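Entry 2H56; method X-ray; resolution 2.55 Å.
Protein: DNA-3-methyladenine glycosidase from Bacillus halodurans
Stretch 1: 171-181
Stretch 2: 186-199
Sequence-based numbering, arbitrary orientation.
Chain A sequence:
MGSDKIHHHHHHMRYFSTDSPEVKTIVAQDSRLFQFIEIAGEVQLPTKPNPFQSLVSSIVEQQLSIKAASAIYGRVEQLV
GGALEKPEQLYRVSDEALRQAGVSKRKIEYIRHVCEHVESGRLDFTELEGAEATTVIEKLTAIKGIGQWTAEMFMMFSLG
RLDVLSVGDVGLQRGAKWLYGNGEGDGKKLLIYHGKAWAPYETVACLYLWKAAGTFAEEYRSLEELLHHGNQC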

# COMPACT_ATOMS: atom_id res chain seq x y z
N GLY A 171 8.52 -0.47 7.11
CA GLY A 171 8.85 0.88 6.68
C GLY A 171 8.24 1.86 7.62
O GLY A 171 8.95 2.67 8.22
N LEU A 172 6.94 1.76 7.80
CA LEU A 172 6.24 2.60 8.76
C LEU A 172 6.85 2.46 10.15
O LEU A 172 6.98 3.44 10.86
CB LEU A 172 4.74 2.26 8.77
CG LEU A 172 4.04 2.55 7.42
CD1 LEU A 172 2.69 1.88 7.36
CD2 LEU A 172 3.91 4.05 7.20
N GLN A 173 7.26 1.25 10.52
CA GLN A 173 7.90 1.04 11.83
C GLN A 173 9.22 1.79 11.97
O GLN A 173 9.49 2.43 12.99
CB GLN A 173 8.12 -0.45 12.09
CG GLN A 173 6.87 -1.17 12.55
CD GLN A 173 7.04 -2.68 12.70
OE1 GLN A 173 8.15 -3.20 12.77
NE2 GLN A 173 5.91 -3.38 12.74
N ARG A 174 10.04 1.72 10.94
CA ARG A 174 11.28 2.48 10.92
C ARG A 174 11.00 3.98 11.06
O ARG A 174 11.72 4.67 11.77
CB ARG A 174 12.04 2.22 9.63
CG ARG A 174 13.31 3.04 9.44
CD ARG A 174 14.20 2.41 8.37
NE ARG A 174 15.10 3.37 7.74
CZ ARG A 174 16.35 3.63 8.14
NH1 ARG A 174 16.89 2.98 9.17
NH2 ARG A 174 17.08 4.52 7.49
N GLY A 175 9.97 4.49 10.40
CA GLY A 175 9.66 5.91 10.47
C GLY A 175 9.16 6.30 11.85
O GLY A 175 9.50 7.35 12.36
N ALA A 176 8.36 5.42 12.45
CA ALA A 176 7.81 5.66 13.76
C ALA A 176 8.92 5.79 14.81
O ALA A 176 8.93 6.72 15.59
CB ALA A 176 6.85 4.55 14.13
N LYS A 177 9.85 4.85 14.83
CA LYS A 177 11.02 4.92 15.72
C LYS A 177 11.77 6.23 15.53
O LYS A 177 12.22 6.84 16.49
CB LYS A 177 11.97 3.74 15.47
CG LYS A 177 11.46 2.44 16.05
CD LYS A 177 12.04 1.20 15.37
CE LYS A 177 13.50 0.99 15.65
NZ LYS A 177 13.94 -0.28 15.02
N TRP A 178 11.90 6.67 14.29
CA TRP A 178 12.68 7.86 13.95
C TRP A 178 11.97 9.08 14.49
O TRP A 178 12.56 9.92 15.15
CB TRP A 178 12.83 7.94 12.43
CG TRP A 178 13.73 8.98 11.93
CD1 TRP A 178 15.07 8.86 11.67
CD2 TRP A 178 13.37 10.31 11.59
NE1 TRP A 178 15.56 10.04 11.20
CE2 TRP A 178 14.54 10.95 11.13
CE3 TRP A 178 12.19 11.03 11.63
CZ2 TRP A 178 14.54 12.27 10.72
CZ3 TRP A 178 12.20 12.34 11.23
CH2 TRP A 178 13.36 12.95 10.78
N LEU A 179 10.67 9.15 14.23
CA LEU A 179 9.86 10.31 14.55
C LEU A 179 9.38 10.38 16.03
O LEU A 179 9.09 11.45 16.52
CB LEU A 179 8.67 10.31 13.59
CG LEU A 179 7.80 11.56 13.45
CD1 LEU A 179 8.59 12.71 12.85
CD2 LEU A 179 6.63 11.20 12.58
N TYR A 180 9.30 9.25 16.73
CA TYR A 180 8.74 9.20 18.09
C TYR A 180 9.64 8.49 19.11
O TYR A 180 9.43 8.63 20.31
CB TYR A 180 7.36 8.52 18.07
CG TYR A 180 6.33 9.23 17.22
CD1 TYR A 180 5.69 10.39 17.67
CD2 TYR A 180 5.98 8.73 15.97
CE1 TYR A 180 4.72 11.03 16.86
CE2 TYR A 180 5.03 9.36 15.17
CZ TYR A 180 4.41 10.50 15.61
OH TYR A 180 3.49 11.09 14.76
N GLY A 181 10.59 7.69 18.65
CA GLY A 181 11.66 7.22 19.51
C GLY A 181 12.78 8.22 19.28
O GLY A 181 12.54 9.34 18.83
N ASP A 186 10.18 0.43 20.11
CA ASP A 186 9.41 -0.59 19.36
C ASP A 186 8.49 0.07 18.33
O ASP A 186 7.42 0.61 18.67
CB ASP A 186 8.59 -1.47 20.33
CG ASP A 186 7.83 -2.61 19.63
OD1 ASP A 186 7.54 -2.50 18.42
OD2 ASP A 186 7.50 -3.62 20.30
N GLY A 187 8.91 0.02 17.07
CA GLY A 187 8.18 0.63 15.97
C GLY A 187 6.74 0.20 15.93
O GLY A 187 5.85 1.04 15.78
N LYS A 188 6.50 -1.10 16.08
CA LYS A 188 5.13 -1.60 16.05
C LYS A 188 4.30 -0.87 17.13
O LYS A 188 3.31 -0.19 16.82
CB LYS A 188 5.06 -3.12 16.21
CG LYS A 188 3.76 -3.72 15.67
CD LYS A 188 3.66 -5.24 15.78
CE LYS A 188 2.16 -5.71 15.77
NZ LYS A 188 1.85 -6.82 14.80
N LYS A 189 4.73 -0.97 18.37
CA LYS A 189 4.02 -0.35 19.47
C LYS A 189 3.89 1.17 19.31
O LYS A 189 2.85 1.74 19.67
CB LYS A 189 4.71 -0.67 20.79
CG LYS A 189 4.53 -2.10 21.32
CD LYS A 189 5.37 -2.29 22.57
CE LYS A 189 4.57 -2.87 23.74
NZ LYS A 189 4.36 -4.35 23.60
N LEU A 190 4.92 1.83 18.77
CA LEU A 190 4.90 3.30 18.63
C LEU A 190 3.82 3.67 17.64
O LEU A 190 3.03 4.59 17.85
CB LEU A 190 6.25 3.85 18.14
CG LEU A 190 7.36 3.95 19.19
CD1 LEU A 190 8.71 4.31 18.55
CD2 LEU A 190 7.02 4.94 20.28
N LEU A 191 3.82 2.92 16.55
CA LEU A 191 2.87 3.10 15.47
C LEU A 191 1.41 2.87 15.92
O LEU A 191 0.54 3.67 15.60
CB LEU A 191 3.26 2.16 14.35
CG LEU A 191 2.72 2.31 12.95
CD1 LEU A 191 2.79 3.77 12.45
CD2 LEU A 191 3.56 1.38 12.13
N ILE A 192 1.14 1.82 16.69
CA ILE A 192 -0.20 1.60 17.24
C ILE A 192 -0.62 2.75 18.13
O ILE A 192 -1.76 3.21 18.07
CB ILE A 192 -0.30 0.31 18.06
CG1 ILE A 192 -0.25 -0.92 17.14
CG2 ILE A 192 -1.59 0.31 18.93
CD1 ILE A 192 -0.14 -2.23 17.86
N TYR A 193 0.30 3.23 18.97
CA TYR A 193 -0.03 4.24 19.99
C TYR A 193 -0.27 5.60 19.34
O TYR A 193 -1.35 6.20 19.48
CB TYR A 193 1.10 4.29 21.00
CG TYR A 193 0.93 5.22 22.15
CD1 TYR A 193 1.37 6.54 22.07
CD2 TYR A 193 0.38 4.79 23.36
CE1 TYR A 193 1.26 7.41 23.15
CE2 TYR A 193 0.26 5.67 24.46
CZ TYR A 193 0.70 6.98 24.34
OH TYR A 193 0.60 7.89 25.40
N HIS A 194 0.70 6.07 18.57
CA HIS A 194 0.61 7.38 17.96
C HIS A 194 -0.41 7.43 16.82
O HIS A 194 -1.01 8.48 16.56
CB HIS A 194 1.99 7.81 17.48
CG HIS A 194 2.91 8.18 18.60
ND1 HIS A 194 3.72 7.27 19.24
CD2 HIS A 194 3.11 9.37 19.21
CE1 HIS A 194 4.39 7.89 20.20
NE2 HIS A 194 4.04 9.16 20.20
N GLY A 195 -0.63 6.30 16.18
CA GLY A 195 -1.62 6.19 15.09
C GLY A 195 -3.03 6.61 15.45
O GLY A 195 -3.78 7.10 14.61
N LYS A 196 -3.38 6.43 16.71
CA LYS A 196 -4.68 6.83 17.22
C LYS A 196 -4.98 8.32 16.99
O LYS A 196 -6.14 8.69 16.86
CB LYS A 196 -4.80 6.44 18.70
CG LYS A 196 -4.97 4.92 18.97
CD LYS A 196 -4.77 4.51 20.46
CE LYS A 196 -4.91 2.96 20.68
N ALA A 197 -3.93 9.17 16.95
CA ALA A 197 -4.03 10.63 16.75
C ALA A 197 -4.45 11.05 15.34
O ALA A 197 -4.79 12.22 15.13
CB ALA A 197 -2.70 11.27 17.03
N TRP A 198 -4.40 10.13 14.39
CA TRP A 198 -4.50 10.51 12.99
C TRP A 198 -5.81 10.18 12.33
O TRP A 198 -6.04 10.64 11.22
CB TRP A 198 -3.38 9.91 12.17
CG TRP A 198 -2.08 10.08 12.78
CD1 TRP A 198 -1.65 11.15 13.52
CD2 TRP A 198 -1.01 9.15 12.73
NE1 TRP A 198 -0.35 10.93 13.93
CE2 TRP A 198 0.07 9.71 13.45
CE3 TRP A 198 -0.84 7.91 12.12
CZ2 TRP A 198 1.27 9.06 13.61
CZ3 TRP A 198 0.36 7.27 12.26
CH2 TRP A 198 1.40 7.84 12.99
N ALA A 199 -6.70 9.45 13.01
CA ALA A 199 -8.00 9.16 12.41
C ALA A 199 -8.71 10.45 11.99
O ALA A 199 -8.55 11.49 12.62
CB ALA A 199 -8.88 8.38 13.33

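Stretch 1 continues a helix through Y180, and stretch 2 contributes a helix that starts at G187; their axes approach to 8.0 Å and cross at 77°. No hydrogen bond links them; the contact, which buries 563 Å² summed over both sides, rests on apolar packing and one aromatic stack.

Along the first helix, the contact begins at L172, a buried leucine whose CB lies 3.7 Å from L191 CD2. The CA-to-CB bond of L191 points sideways to the first helix, but with chi1 t and chi2 p the end of its side chain comes nearer.

At Q173 the backbones come closest, with the CA atoms of Q173 and G187 4.2 Å apart. Glycine suits this position because a CB on G187 would point toward the first helix and fall 2.8 Å from Q173 CB, a clash. The extended glutamine lays its aliphatic part across the start of the second helix: Q173 CG is 3.6 Å from both G187 C and K188 N, and Q173 NE2 is 3.6 Å from K188 CB. The amide NE2 is hydrogen-bonded elsewhere in the structure. R174 points away and takes no part, nor does G175.

One turn after L172, the CA-to-CB bond of A176 points toward the second helix. Its methyl group is small enough to sit against backbone as well as side chains, with A176 CB 4.0 Å from G187 O, 4.1 Å from L190 CB and 4.3 Å from L191 CB. K177 contributes the aliphatic part of its side chain, K177 CG lying 3.7 Å from G187 N, while L190 CD1 packs 3.7 Å from K177 CA. Nearby, D186 caps the second helix by accepting a hydrogen bond at D186 OD1 from K189 N (3.2 Å). W178 points away from this contact.

Y180 has the largest area covered of any residue here, 102 Å². Y180 CB meets L190 CD2 at 4.2 Å, and the Y180 ring forms an offset stack with H194, the centroids 3.8 Å apart and the planes inclined by 24°. Y180 CD1 and H194 CD2 approach to 3.2 Å. Each residue also places its CB over the other's ring: Y180 CB is 4.0 Å from the H194 ring centroid, and H194 CB is 4.1 Å from that of Y180. A hydrogen bond from H194 ND1 to L190 O (3.1 Å) ties the imidazole to its own helix. At the end of the side chain, Y180 OH lies at the edge of the W198 ring, 3.2 Å from W198 CZ2.

At G181 the chain leaves helical geometry, and G181 N lies 3.9 Å from L190 CD1, closing the contact. Glycine fits there, since a CB on G181 would fall 2.9 Å from K177 O, a clash.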